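Local atomic coordinates of hypothetical protein Rv1636 (Mycobacterium tuberculosis, PDB entry 1TQ8), a protein that is a universal stress protein of unknown detailed function that probably takes part in the response to stress. Residues E99-V104 with V112-E117. Residues are numbered along the deposited sequence; the frame is centred on the assembly and turned at random.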
loop_
_atom_site.group_PDB
_atom_site.type_symbol
_atom_site.label_atom_id
_atom_site.label_comp_id
_atom_site.label_asym_id
_atom_site.label_seq_id
_atom_site.Cartn_x
_atom_site.Cartn_y
_atom_site.Cartn_z
ATOM N N GLU A 99 -0.902 -29.110 5.903
ATOM C CA GLU A 99 0.491 -29.399 5.597
ATOM C C GLU A 99 1.300 -28.123 5.798
ATOM O O GLU A 99 0.774 -27.012 5.695
ATOM C CB GLU A 99 0.648 -29.951 4.174
ATOM C CG GLU A 99 0.195 -29.043 3.057
ATOM C CD GLU A 99 0.108 -29.771 1.712
ATOM O OE1 GLU A 99 -0.973 -30.318 1.390
ATOM O OE2 GLU A 99 1.126 -29.804 0.982
ATOM N N GLU A 100 2.572 -28.295 6.121
ATOM C CA GLU A 100 3.459 -27.173 6.373
ATOM C C GLU A 100 4.348 -26.942 5.170
ATOM O O GLU A 100 4.526 -27.833 4.342
ATOM C CB GLU A 100 4.325 -27.464 7.583
ATOM C CG GLU A 100 5.370 -28.504 7.293
ATOM C CD GLU A 100 6.110 -28.909 8.522
ATOM O OE1 GLU A 100 7.258 -29.375 8.380
ATOM O OE2 GLU A 100 5.540 -28.770 9.629
ATOM N N ARG A 101 4.939 -25.755 5.105
ATOM C CA ARG A 101 5.784 -25.394 3.980
ATOM C C ARG A 101 6.694 -24.224 4.338
ATOM O O ARG A 101 6.223 -23.197 4.822
ATOM C CB ARG A 101 4.879 -24.956 2.836
ATOM C CG ARG A 101 5.427 -25.091 1.454
ATOM C CD ARG A 101 4.767 -26.278 0.809
ATOM N NE ARG A 101 4.678 -26.138 -0.633
ATOM C CZ ARG A 101 3.970 -26.949 -1.406
ATOM N NH1 ARG A 101 3.294 -27.953 -0.859
ATOM N NH2 ARG A 101 3.937 -26.760 -2.723
ATOM N N PRO A 102 8.013 -24.379 4.154
ATOM C CA PRO A 102 8.917 -23.270 4.462
ATOM C C PRO A 102 8.963 -22.422 3.179
ATOM O O PRO A 102 8.894 -22.965 2.069
ATOM C CB PRO A 102 10.257 -23.962 4.713
ATOM C CG PRO A 102 9.884 -25.343 5.079
ATOM C CD PRO A 102 8.762 -25.644 4.130
ATOM N N ILE A 103 9.051 -21.101 3.336
ATOM C CA ILE A 103 9.123 -20.165 2.211
ATOM C C ILE A 103 10.554 -19.649 2.176
ATOM O O ILE A 103 11.101 -19.203 3.184
ATOM C CB ILE A 103 8.163 -18.976 2.402
ATOM C CG1 ILE A 103 6.744 -19.380 2.005
ATOM C CG2 ILE A 103 8.619 -17.790 1.587
ATOM C CD1 ILE A 103 6.545 -19.526 0.535
ATOM N N VAL A 104 11.142 -19.681 0.997
ATOM C CA VAL A 104 12.520 -19.290 0.836
ATOM C C VAL A 104 12.744 -18.120 -0.133
ATOM O O VAL A 104 12.051 -17.995 -1.144
ATOM C CB VAL A 104 13.290 -20.546 0.390
ATOM C CG1 VAL A 104 14.458 -20.184 -0.438
ATOM C CG2 VAL A 104 13.691 -21.350 1.611
ATOM N N VAL A 112 3.572 -16.204 -4.259
ATOM C CA VAL A 112 2.852 -16.200 -5.527
ATOM C C VAL A 112 3.102 -17.537 -6.227
ATOM O O VAL A 112 2.195 -18.128 -6.821
ATOM C CB VAL A 112 3.340 -15.028 -6.429
ATOM C CG1 VAL A 112 2.830 -15.186 -7.859
ATOM C CG2 VAL A 112 2.860 -13.706 -5.850
ATOM N N ASN A 113 4.344 -18.007 -6.145
ATOM C CA ASN A 113 4.734 -19.266 -6.772
ATOM C C ASN A 113 3.981 -20.431 -6.132
ATOM O O ASN A 113 3.494 -21.328 -6.821
ATOM C CB ASN A 113 6.246 -19.487 -6.627
ATOM C CG ASN A 113 6.731 -20.705 -7.403
ATOM O OD1 ASN A 113 6.770 -20.699 -8.635
ATOM N ND2 ASN A 113 7.086 -21.760 -6.684
ATOM N N LEU A 114 3.891 -20.411 -4.809
ATOM C CA LEU A 114 3.200 -21.464 -4.087
ATOM C C LEU A 114 1.719 -21.473 -4.465
ATOM O O LEU A 114 1.154 -22.531 -4.736
ATOM C CB LEU A 114 3.382 -21.261 -2.584
ATOM C CG LEU A 114 2.617 -22.170 -1.620
ATOM C CD1 LEU A 114 2.831 -23.617 -1.990
ATOM C CD2 LEU A 114 3.087 -21.887 -0.204
ATOM N N ALA A 115 1.106 -20.290 -4.503
ATOM C CA ALA A 115 -0.302 -20.165 -4.857
ATOM C C ALA A 115 -0.546 -20.723 -6.244
ATOM O O ALA A 115 -1.562 -21.362 -6.500
ATOM C CB ALA A 115 -0.731 -18.710 -4.809
ATOM N N ASP A 116 0.389 -20.474 -7.144
ATOM C CA ASP A 116 0.253 -20.969 -8.502
ATOM C C ASP A 116 0.468 -22.479 -8.531
ATOM O O ASP A 116 -0.274 -23.206 -9.183
ATOM C CB ASP A 116 1.277 -20.292 -9.420
ATOM C CG ASP A 116 1.079 -18.779 -9.520
ATOM O OD1 ASP A 116 1.969 -18.105 -10.098
ATOM O OD2 ASP A 116 0.041 -18.259 -9.035
ATOM N N GLU A 117 1.485 -22.946 -7.810
ATOM C CA GLU A 117 1.823 -24.362 -7.778
ATOM C C GLU A 117 0.752 -25.233 -7.112
ATOM O O GLU A 117 0.530 -26.370 -7.519
ATOM C CB GLU A 117 3.166 -24.537 -7.069
ATOM C CG GLU A 117 4.030 -25.634 -7.648
ATOM C CD GLU A 117 4.373 -25.411 -9.113
ATOM O OE1 GLU A 117 5.111 -24.448 -9.416
ATOM O OE2 GLU A 117 3.900 -26.199 -9.961
#
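L114 of helix 107-117 packs between the guanidinium face of R101 and the end of I103, both on strand 97-103, a helix-on-sheet contact in which the arginine face is the main part. The evidence for close but limited packing is threefold: the nearest backbone approach, between the CA atoms of I103 and L114, is 8.7 Å, the two segments bury 160 Å² in total, and no hydrogen bond spans them. One leucine does most of the work for the helix, with 73 Å² of its surface buried by the strand. Its CG stands anti to the backbone N (chi1 174°), which carries CG toward the strand, and chi2 (51°) then turns CD1 to R101 and CD2 to I103. CD1 lies over one face of the R101 guanidinium, 3.4 Å from NE and equally near NH2, so the flat group meets a methyl with its face while its N-H groups lie about the rim. CD2 meets the tip of I103, with CD1 of the isoleucine at 4.3 Å, a looser van der Waals contact. R101 reaches this position through a bend at chi2 (105°), and its charged end is fixed by carboxylates: NH1 forms a salt bridge with OE2 of E99 at 3.4 Å, two residues earlier on the strand, and another with E118, just beyond the helix. These acidic partners probably offset the arginine's charge beside the leucine. On the other side of the strand, E100 and P102 touch helix 79-91, whereas I103 also packs on I133 of a neighbouring subunit. Helix 107-117 makes the beta-alpha-beta crossover from strand 97-103 to strand 122-126, the outermost parallel strands within this chain, while helix 79-91 lies on the other face; together they give the Rossmann-like alpha/beta sandwich characteristic of universal stress proteins.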